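Side-chain contacts in tricorn protease (PDB 1K32), which cuts peptides as a serine protease, probably trimming oligopeptides released by the proteasome, with beta propellers thought to gate entry to its catalytic chamber: residues D33-H38 and N56-F61; A80-Y85 and L120-D125; K928-T933 and D1023-A1028. All coordinates share one frame; numbering follows the deposited sequence.

Interaction 1. Residues D33-H38 and N56-F61; sequences DDLWEH and NNARFF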
loop_
_atom_site.group_PDB
_atom_site.type_symbol
_atom_site.label_atom_id
_atom_site.label_comp_id
_atom_site.label_asym_id
_atom_site.label_seq_id
_atom_site.Cartn_x
_atom_site.Cartn_y
_atom_site.Cartn_z
ATOM N N ASP A 33 25.814 -32.216 -46.443
ATOM C CA ASP A 33 24.676 -31.323 -46.676
ATOM C C ASP A 33 24.892 -30.300 -47.795
ATOM O O ASP A 33 23.996 -29.529 -48.110
ATOM C CB ASP A 33 24.329 -30.574 -45.385
ATOM C CG ASP A 33 24.209 -31.493 -44.183
ATOM O OD1 ASP A 33 24.065 -30.968 -43.060
ATOM O OD2 ASP A 33 24.252 -32.732 -44.354
ATOM N N ASP A 34 26.078 -30.289 -48.391
ATOM C CA ASP A 34 26.375 -29.346 -49.465
ATOM C C ASP A 34 26.391 -30.068 -50.814
ATOM O O ASP A 34 26.390 -31.292 -50.865
ATOM C CB ASP A 34 27.718 -28.666 -49.192
ATOM C CG ASP A 34 27.650 -27.692 -48.015
ATOM O OD1 ASP A 34 28.680 -27.457 -47.361
ATOM O OD2 ASP A 34 26.566 -27.148 -47.755
ATOM N N LEU A 35 26.400 -29.311 -51.904
ATOM C CA LEU A 35 26.395 -29.898 -53.239
ATOM C C LEU A 35 27.799 -29.916 -53.818
ATOM O O LEU A 35 28.518 -28.921 -53.756
ATOM C CB LEU A 35 25.481 -29.092 -54.179
ATOM C CG LEU A 35 24.564 -29.800 -55.188
ATOM C CD1 LEU A 35 24.394 -28.909 -56.421
ATOM C CD2 LEU A 35 25.112 -31.165 -55.571
ATOM N N TRP A 36 28.181 -31.042 -54.405
ATOM C CA TRP A 36 29.512 -31.164 -54.991
ATOM C C TRP A 36 29.419 -31.589 -56.449
ATOM O O TRP A 36 28.400 -32.124 -56.885
ATOM C CB TRP A 36 30.345 -32.214 -54.236
ATOM C CG TRP A 36 30.636 -31.892 -52.803
ATOM C CD1 TRP A 36 29.747 -31.896 -51.763
ATOM C CD2 TRP A 36 31.910 -31.546 -52.239
ATOM N NE1 TRP A 36 30.388 -31.583 -50.590
ATOM C CE2 TRP A 36 31.717 -31.363 -50.853
ATOM C CE3 TRP A 36 33.194 -31.371 -52.773
ATOM C CZ2 TRP A 36 32.760 -31.014 -49.991
ATOM C CZ3 TRP A 36 34.237 -31.020 -51.913
ATOM C CH2 TRP A 36 34.010 -30.848 -50.536
ATOM N N GLU A 37 30.492 -31.362 -57.200
ATOM C CA GLU A 37 30.527 -31.759 -58.599
ATOM C C GLU A 37 31.813 -32.542 -58.846
ATOM O O GLU A 37 32.893 -32.141 -58.415
ATOM C CB GLU A 37 30.457 -30.542 -59.539
ATOM C CG GLU A 37 30.049 -30.928 -60.951
ATOM C CD GLU A 37 29.981 -29.760 -61.921
ATOM O OE1 GLU A 37 31.042 -29.346 -62.435
ATOM O OE2 GLU A 37 28.862 -29.253 -62.170
ATOM N N HIS A 38 31.680 -33.673 -59.527
ATOM C CA HIS A 38 32.816 -34.524 -59.832
ATOM C C HIS A 38 32.902 -34.765 -61.338
ATOM O O HIS A 38 31.913 -35.109 -61.981
ATOM C CB HIS A 38 32.673 -35.851 -59.078
ATOM C CG HIS A 38 33.783 -36.820 -59.341
ATOM N ND1 HIS A 38 33.637 -37.910 -60.174
ATOM C CD2 HIS A 38 35.059 -36.855 -58.892
ATOM C CE1 HIS A 38 34.779 -38.574 -60.224
ATOM N NE2 HIS A 38 35.658 -37.956 -59.455
ATOM N N ASN A 56 19.161 -32.016 -50.170
ATOM C CA ASN A 56 18.901 -33.453 -50.273
ATOM C C ASN A 56 18.666 -33.899 -51.717
ATOM O O ASN A 56 18.610 -35.096 -51.997
ATOM C CB ASN A 56 17.688 -33.849 -49.419
ATOM C CG ASN A 56 16.375 -33.502 -50.083
ATOM O OD1 ASN A 56 15.634 -34.385 -50.544
ATOM N ND2 ASN A 56 16.083 -32.214 -50.160
ATOM N N ASN A 57 18.518 -32.937 -52.625
ATOM C CA ASN A 57 18.283 -33.239 -54.034
ATOM C C ASN A 57 18.820 -32.121 -54.922
ATOM O O ASN A 57 18.773 -30.956 -54.553
ATOM C CB ASN A 57 16.789 -33.439 -54.298
ATOM C CG ASN A 57 16.517 -34.117 -55.640
ATOM O OD1 ASN A 57 17.304 -34.939 -56.085
ATOM N ND2 ASN A 57 15.388 -33.781 -56.281
ATOM N N ALA A 58 19.344 -32.494 -56.084
ATOM C CA ALA A 58 19.899 -31.535 -57.046
ATOM C C ALA A 58 19.753 -32.170 -58.417
ATOM O O ALA A 58 20.175 -33.311 -58.617
ATOM C CB ALA A 58 21.370 -31.262 -56.751
ATOM N N ARG A 59 19.156 -31.425 -59.346
ATOM C CA ARG A 59 18.907 -31.916 -60.693
ATOM C C ARG A 59 19.441 -31.000 -61.781
ATOM O O ARG A 59 19.148 -29.803 -61.788
ATOM C CB ARG A 59 17.395 -32.090 -60.915
ATOM C CG ARG A 59 16.741 -33.225 -60.121
ATOM C CD ARG A 59 17.251 -34.579 -60.613
ATOM N NE ARG A 59 16.889 -34.814 -62.006
ATOM C CZ ARG A 59 15.659 -35.097 -62.423
ATOM N NH1 ARG A 59 15.421 -35.293 -63.712
ATOM N NH2 ARG A 59 14.666 -35.198 -61.551
ATOM N N PHE A 60 20.207 -31.577 -62.704
ATOM C CA PHE A 60 20.750 -30.840 -63.846
ATOM C C PHE A 60 19.589 -30.483 -64.773
ATOM O O PHE A 60 18.693 -31.295 -64.977
ATOM C CB PHE A 60 21.693 -31.708 -64.699
ATOM C CG PHE A 60 23.103 -31.835 -64.175
ATOM C CD1 PHE A 60 23.561 -33.046 -63.664
ATOM C CD2 PHE A 60 23.994 -30.777 -64.271
ATOM C CE1 PHE A 60 24.895 -33.200 -63.266
ATOM C CE2 PHE A 60 25.329 -30.915 -63.873
ATOM C CZ PHE A 60 25.779 -32.129 -63.372
ATOM N N PHE A 61 19.600 -29.284 -65.338
ATOM C CA PHE A 61 18.571 -28.947 -66.306
ATOM C C PHE A 61 19.011 -29.743 -67.537
ATOM O O PHE A 61 20.176 -30.134 -67.637
ATOM C CB PHE A 61 18.561 -27.447 -66.623
ATOM C CG PHE A 61 17.652 -26.653 -65.739
ATOM C CD1 PHE A 61 17.956 -26.454 -64.396
ATOM C CD2 PHE A 61 16.479 -26.102 -66.249
ATOM C CE1 PHE A 61 17.100 -25.715 -63.573
ATOM C CE2 PHE A 61 15.621 -25.364 -65.435
ATOM C CZ PHE A 61 15.935 -25.171 -64.097
#
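Leu35 and Ala58 meet through aliphatic carbon alone, where strand 34-39 lies against strand 54-60. Followed outward, the leucine begins with a CB that stands back, 5.3 Å from Ala58 CB, and contact starts at the branch point, with Leu35 CG 3.8 Å from Ala58 CB. The fork carries on at almost the same range: Leu35 CD1 is 3.8 Å and Leu35 CD2 3.9 Å from Ala58 CB. The alanine methyl therefore sits over the whole branched end instead of leaning on one methyl. With both leucine torsions well off staggered values (chi1 -139°, chi2 -149°), CG, CD1 and CD2 lie almost equally far from that methyl. Around the pair, Ile48 and Val49 of strand 45-49 and Ile69 of strand 66-73 also touch Leu35, so further aliphatic side chains of both blades pack on the branched end. The two strands belong to successive four-stranded antiparallel blades of the six-bladed beta propeller: 34-39 is the third strand of one blade, and 54-60 begins the next. No hydrogen bond joins the two segments, which pack as neighbouring blade faces. Further along, the Glu37 chain runs out extended to CD and carries its carboxylate to Phe60. OE2 of Glu37 comes in at the ring edge, near the ring plane, 4.3 Å from Phe60 CE2 and 4.4 Å from Phe60 CZ. An anion at this weakly positive rim would probably be mildly attracted. The stronger hold on the carboxylate lies elsewhere, since Glu37 OE1 forms a salt bridge with Arg46, while Arg26, whose side chain also touches Phe60, makes only a long, weak ion pair with Glu37 OE2.

Interaction 2. Residues A80-Y85 and L120-D125; sequences ADLYFY and LIISTD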
loop_
_atom_site.group_PDB
_atom_site.type_symbol
_atom_site.label_atom_id
_atom_site.label_comp_id
_atom_site.label_asym_id
_atom_site.label_seq_id
_atom_site.Cartn_x
_atom_site.Cartn_y
_atom_site.Cartn_z
ATOM N N ALA A 80 11.058 -26.328 -46.565
ATOM C CA ALA A 80 11.843 -26.499 -47.772
ATOM C C ALA A 80 11.442 -25.529 -48.873
ATOM O O ALA A 80 10.303 -25.039 -48.914
ATOM C CB ALA A 80 11.712 -27.949 -48.286
ATOM N N ASP A 81 12.398 -25.243 -49.750
ATOM C CA ASP A 81 12.169 -24.386 -50.910
ATOM C C ASP A 81 13.249 -24.686 -51.948
ATOM O O ASP A 81 14.277 -25.291 -51.628
ATOM C CB ASP A 81 12.145 -22.911 -50.498
ATOM C CG ASP A 81 10.711 -22.369 -50.343
ATOM O OD1 ASP A 81 10.482 -21.527 -49.456
ATOM O OD2 ASP A 81 9.811 -22.782 -51.117
ATOM N N LEU A 82 13.018 -24.288 -53.193
ATOM C CA LEU A 82 13.973 -24.571 -54.252
ATOM C C LEU A 82 14.812 -23.386 -54.739
ATOM O O LEU A 82 14.367 -22.230 -54.693
ATOM C CB LEU A 82 13.234 -25.189 -55.436
ATOM C CG LEU A 82 12.225 -26.301 -55.116
ATOM C CD1 LEU A 82 11.539 -26.712 -56.412
ATOM C CD2 LEU A 82 12.901 -27.518 -54.444
ATOM N N TYR A 83 16.029 -23.703 -55.204
ATOM C CA TYR A 83 16.982 -22.731 -55.736
ATOM C C TYR A 83 17.517 -23.205 -57.083
ATOM O O TYR A 83 17.413 -24.389 -57.441
ATOM C CB TYR A 83 18.205 -22.566 -54.832
ATOM C CG TYR A 83 18.004 -21.772 -53.568
ATOM C CD1 TYR A 83 17.206 -22.263 -52.524
ATOM C CD2 TYR A 83 18.624 -20.534 -53.403
ATOM C CE1 TYR A 83 17.032 -21.530 -51.349
ATOM C CE2 TYR A 83 18.457 -19.798 -52.233
ATOM C CZ TYR A 83 17.658 -20.301 -51.213
ATOM O OH TYR A 83 17.461 -19.553 -50.078
ATOM N N PHE A 84 18.109 -22.265 -57.810
ATOM C CA PHE A 84 18.733 -22.539 -59.093
ATOM C C PHE A 84 20.202 -22.202 -58.907
ATOM O O PHE A 84 20.538 -21.197 -58.271
ATOM C CB PHE A 84 18.190 -21.631 -60.203
ATOM C CG PHE A 84 16.873 -22.069 -60.780
ATOM C CD1 PHE A 84 16.214 -21.264 -61.713
ATOM C CD2 PHE A 84 16.282 -23.270 -60.392
ATOM C CE1 PHE A 84 14.982 -21.650 -62.251
ATOM C CE2 PHE A 84 15.057 -23.664 -60.919
ATOM C CZ PHE A 84 14.401 -22.853 -61.851
ATOM N N TYR A 85 21.074 -23.056 -59.422
ATOM C CA TYR A 85 22.501 -22.775 -59.373
ATOM C C TYR A 85 22.967 -22.682 -60.821
ATOM O O TYR A 85 22.675 -23.552 -61.639
ATOM C CB TYR A 85 23.296 -23.869 -58.660
ATOM C CG TYR A 85 24.786 -23.639 -58.765
ATOM C CD1 TYR A 85 25.385 -22.555 -58.135
ATOM C CD2 TYR A 85 25.589 -24.470 -59.545
ATOM C CE1 TYR A 85 26.754 -22.296 -58.279
ATOM C CE2 TYR A 85 26.962 -24.221 -59.699
ATOM C CZ TYR A 85 27.532 -23.132 -59.063
ATOM O OH TYR A 85 28.873 -22.866 -59.207
ATOM N N LEU A 120 11.504 -26.305 -65.975
ATOM C CA LEU A 120 11.422 -27.008 -64.705
ATOM C C LEU A 120 9.977 -27.290 -64.298
ATOM O O LEU A 120 9.118 -26.416 -64.384
ATOM C CB LEU A 120 12.083 -26.181 -63.609
ATOM C CG LEU A 120 11.949 -26.714 -62.179
ATOM C CD1 LEU A 120 12.582 -28.094 -62.087
ATOM C CD2 LEU A 120 12.626 -25.748 -61.210
ATOM N N ILE A 121 9.719 -28.528 -63.882
ATOM C CA ILE A 121 8.409 -28.923 -63.379
ATOM C C ILE A 121 8.665 -29.272 -61.919
ATOM O O ILE A 121 9.573 -30.052 -61.614
ATOM C CB ILE A 121 7.834 -30.188 -64.067
ATOM C CG1 ILE A 121 7.750 -29.980 -65.585
ATOM C CG2 ILE A 121 6.437 -30.477 -63.488
ATOM C CD1 ILE A 121 6.872 -28.802 -65.984
ATOM N N ILE A 122 7.882 -28.686 -61.023
ATOM C CA ILE A 122 8.043 -28.951 -59.610
ATOM C C ILE A 122 6.835 -29.655 -59.054
ATOM O O ILE A 122 5.751 -29.611 -59.635
ATOM C CB ILE A 122 8.275 -27.656 -58.776
ATOM C CG1 ILE A 122 7.101 -26.691 -58.933
ATOM C CG2 ILE A 122 9.586 -27.015 -59.174
ATOM C CD1 ILE A 122 7.239 -25.441 -58.045
ATOM N N SER A 123 7.045 -30.318 -57.925
ATOM C CA SER A 123 5.987 -31.038 -57.251
ATOM C C SER A 123 5.853 -30.395 -55.888
ATOM O O SER A 123 6.842 -30.261 -55.174
ATOM C CB SER A 123 6.368 -32.500 -57.103
ATOM O OG SER A 123 5.467 -33.154 -56.255
ATOM N N THR A 124 4.641 -29.976 -55.527
ATOM C CA THR A 124 4.450 -29.347 -54.227
ATOM C C THR A 124 3.010 -29.290 -53.733
ATOM O O THR A 124 2.055 -29.163 -54.514
ATOM C CB THR A 124 5.049 -27.908 -54.202
ATOM O OG1 THR A 124 4.894 -27.355 -52.897
ATOM C CG2 THR A 124 4.344 -27.004 -55.206
ATOM N N ASP A 125 2.876 -29.371 -52.414
ATOM C CA ASP A 125 1.586 -29.329 -51.742
ATOM C C ASP A 125 1.406 -27.959 -51.113
ATOM O O ASP A 125 0.395 -27.694 -50.457
ATOM C CB ASP A 125 1.548 -30.390 -50.644
ATOM C CG ASP A 125 2.670 -30.218 -49.641
ATOM O OD1 ASP A 125 3.851 -30.266 -50.039
ATOM O OD2 ASP A 125 2.368 -30.028 -48.452
#
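Two neighbouring blades of the six-bladed propeller are joined face to face where Leu82 and Phe84, on strand 79-86, reach Ile122 and Leu120, on strand 120-124. The backbones stay well apart, with the CA atoms of Leu82 and Ile122 separated by 9.1 Å, and side chains fill the distance. Leu82 meets Ile122 at an oblique angle, methyl against methyl: Leu82 CD1 is 3.4 Å from Ile122 CG2, tighter than usual for two carbons, and 4.1 Å from Ile122 CB. CG1 of Ile122 is tucked between its own N and carbonyl carbon (chi1 59°), which leaves the short branch CG2 to make the touch. Phe84 and Leu120 approach from opposite directions. Leu120 CD2 lies in the plane of the phenyl ring, off its edge, 3.2 Å from Phe84 CE2 and 3.5 Å from Phe84 CZ. Val139 of strand 135-140 touches both Leu120 and Ile122 within their own blade. With neither a hydrogen bond nor a charge between the segments, this junction depends on close fit and burial of carbon, so it has shape complementarity but no directional bond to set its register.

Interaction 3. Residues K928-T933 and D1023-A1028; sequences KIIAIT and DYAIDA
Ile930 and Ile932 of strand 928-933 pack against Ala1025 and Ala1028 of helix 1020-1032, and every contact between side chains is apolar. Ile930 spreads its two branches: CD1 reaches Ala1028 CB at 3.6 Å, while CG2 lies alongside Ala1025 CB at 4.1 Å. Its CG1 stands opposite the backbone N (chi1 -165°), which sends the longer arm toward Ala1028. Ile932, two residues further along the strand, touches Ala1025 as well, with its CD1 3.6 Å and its CG1 3.8 Å from Ala1025 CB. The Ala1025 methyl is thus lodged between two isoleucines. Carbon also meets a polar atom: Ile930 CD1 lies 4.0 Å from Ala1025 O, an ordinary van der Waals contact with the helix backbone. Cutting Ile930 back to an alanine would probably leave the Ala1028 methyl without its mate and open a gap between strand and helix. Hydrogen bonds occur within the helix and not across the contact; Ala1028 N donates to Tyr1024 O at 2.7 Å, holding Ala1028 one turn on from Ala1025 and on the same strand-facing side. Small alanines there let the segment axes approach to 9.1 Å, nearly antiparallel at 167°. Ile883 of the adjoining strand 881-885 touches both strand isoleucines and, on the helix, Ile1026, which also packs on helix 830-848. A helix laid along the middle strand of a parallel five-stranded sheet in this way is typical of a layered alpha/beta core, here in the S41 peptidase region, whose family belongs to the ClpP/crotonase group.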
loop_
_atom_site.group_PDB
_atom_site.type_symbol
_atom_site.label_atom_id
_atom_site.label_comp_id
_atom_site.label_asym_id
_atom_site.label_seq_id
_atom_site.Cartn_x
_atom_site.Cartn_y
_atom_site.Cartn_z
ATOM N N LYS A 928 -28.916 -43.859 -44.818
ATOM C CA LYS A 928 -27.829 -44.646 -45.380
ATOM C C LYS A 928 -26.493 -43.919 -45.363
ATOM O O LYS A 928 -26.416 -42.724 -45.621
ATOM C CB LYS A 928 -28.169 -45.044 -46.820
ATOM C CG LYS A 928 -29.416 -45.908 -46.953
ATOM C CD LYS A 928 -29.227 -47.229 -46.231
ATOM C CE LYS A 928 -30.489 -48.077 -46.251
ATOM N NZ LYS A 928 -30.261 -49.370 -45.537
ATOM N N ILE A 929 -25.437 -44.663 -45.085
ATOM C CA ILE A 929 -24.114 -44.085 -45.036
ATOM C C ILE A 929 -23.205 -44.735 -46.068
ATOM O O ILE A 929 -23.383 -45.898 -46.424
ATOM C CB ILE A 929 -23.483 -44.288 -43.655
ATOM C CG1 ILE A 929 -24.463 -43.840 -42.565
ATOM C CG2 ILE A 929 -22.191 -43.489 -43.563
ATOM C CD1 ILE A 929 -23.987 -44.133 -41.161
ATOM N N ILE A 930 -22.238 -43.965 -46.545
ATOM C CA ILE A 930 -21.262 -44.450 -47.504
ATOM C C ILE A 930 -19.939 -43.783 -47.159
ATOM O O ILE A 930 -19.902 -42.601 -46.820
ATOM C CB ILE A 930 -21.679 -44.118 -48.967
ATOM C CG1 ILE A 930 -20.848 -44.960 -49.933
ATOM C CG2 ILE A 930 -21.514 -42.625 -49.255
ATOM C CD1 ILE A 930 -21.596 -45.317 -51.217
ATOM N N ALA A 931 -18.854 -44.548 -47.217
ATOM C CA ALA A 931 -17.555 -44.005 -46.879
ATOM C C ALA A 931 -16.614 -43.939 -48.068
ATOM O O ALA A 931 -16.656 -44.776 -48.970
ATOM C CB ALA A 931 -16.916 -44.828 -45.751
ATOM N N ILE A 932 -15.784 -42.905 -48.069
ATOM C CA ILE A 932 -14.791 -42.726 -49.112
ATOM C C ILE A 932 -13.406 -42.714 -48.482
ATOM O O ILE A 932 -13.140 -41.927 -47.560
ATOM C CB ILE A 932 -14.956 -41.399 -49.885
ATOM C CG1 ILE A 932 -16.395 -41.232 -50.375
ATOM C CG2 ILE A 932 -14.048 -41.424 -51.107
ATOM C CD1 ILE A 932 -16.627 -39.932 -51.141
ATOM N N THR A 933 -12.527 -43.579 -48.984
ATOM C CA THR A 933 -11.156 -43.668 -48.487
ATOM C C THR A 933 -10.172 -43.761 -49.661
ATOM O O THR A 933 -10.570 -44.114 -50.776
ATOM C CB THR A 933 -10.979 -44.919 -47.579
ATOM O OG1 THR A 933 -9.779 -44.783 -46.824
ATOM C CG2 THR A 933 -10.890 -46.212 -48.424
ATOM N N ASP A 1023 -18.245 -38.514 -56.858
ATOM C CA ASP A 1023 -19.372 -38.704 -57.771
ATOM C C ASP A 1023 -19.979 -40.103 -57.607
ATOM O O ASP A 1023 -21.193 -40.258 -57.532
ATOM C CB ASP A 1023 -18.923 -38.528 -59.221
ATOM C CG ASP A 1023 -18.855 -37.081 -59.636
ATOM O OD1 ASP A 1023 -18.206 -36.795 -60.663
ATOM O OD2 ASP A 1023 -19.456 -36.237 -58.943
ATOM N N TYR A 1024 -19.129 -41.124 -57.568
ATOM C CA TYR A 1024 -19.629 -42.483 -57.404
ATOM C C TYR A 1024 -20.369 -42.628 -56.076
ATOM O O TYR A 1024 -21.437 -43.235 -56.024
ATOM C CB TYR A 1024 -18.493 -43.506 -57.449
ATOM C CG TYR A 1024 -19.004 -44.928 -57.404
ATOM C CD1 TYR A 1024 -19.427 -45.574 -58.567
ATOM C CD2 TYR A 1024 -19.130 -45.608 -56.188
ATOM C CE1 TYR A 1024 -19.961 -46.861 -58.522
ATOM C CE2 TYR A 1024 -19.668 -46.890 -56.133
ATOM C CZ TYR A 1024 -20.080 -47.511 -57.303
ATOM O OH TYR A 1024 -20.620 -48.782 -57.252
ATOM N N ALA A 1025 -19.792 -42.083 -55.007
ATOM C CA ALA A 1025 -20.397 -42.160 -53.677
ATOM C C ALA A 1025 -21.770 -41.503 -53.689
ATOM O O ALA A 1025 -22.717 -42.019 -53.101
ATOM C CB ALA A 1025 -19.491 -41.482 -52.627
ATOM N N ILE A 1026 -21.865 -40.353 -54.348
ATOM C CA ILE A 1026 -23.135 -39.651 -54.447
ATOM C C ILE A 1026 -24.144 -40.491 -55.240
ATOM O O ILE A 1026 -25.273 -40.716 -54.796
ATOM C CB ILE A 1026 -22.963 -38.281 -55.140
ATOM C CG1 ILE A 1026 -22.193 -37.324 -54.220
ATOM C CG2 ILE A 1026 -24.341 -37.699 -55.479
ATOM C CD1 ILE A 1026 -21.761 -36.050 -54.889
ATOM N N ASP A 1027 -23.728 -40.965 -56.406
ATOM C CA ASP A 1027 -24.612 -41.766 -57.244
ATOM C C ASP A 1027 -25.028 -43.067 -56.570
ATOM O O ASP A 1027 -26.179 -43.497 -56.694
ATOM C CB ASP A 1027 -23.930 -42.052 -58.577
ATOM C CG ASP A 1027 -23.705 -40.793 -59.392
ATOM O OD1 ASP A 1027 -22.843 -40.805 -60.300
ATOM O OD2 ASP A 1027 -24.400 -39.789 -59.129
ATOM N N ALA A 1028 -24.099 -43.685 -55.844
ATOM C CA ALA A 1028 -24.383 -44.940 -55.165
ATOM C C ALA A 1028 -25.465 -44.745 -54.109
ATOM O O ALA A 1028 -26.376 -45.563 -53.984
ATOM C CB ALA A 1028 -23.106 -45.503 -54.522
#

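Interactions 1 and 2 are successive blade junctions of the six-bladed propeller, their centres 13 Å apart, and both draw on the sheet containing strands 54-60 and 79-86. They touch through Phe61, whose ring meets that of Phe84 edge-to-face: Phe61 CZ is 3.6 Å from Phe84 CZ and 4.0 Å from Leu120 CB. Apolar packing thus runs from one junction into the next. Interaction 3 belongs to the S41 peptidase region, separate from both; its centre is about 46 Å from that of interaction 1 and about 36 Å from that of interaction 2, with nearest atoms about 27 and 18 Å away. The six-bladed propeller of interactions 1 and 2 probably helps to channel peptides to or from the peptidase part.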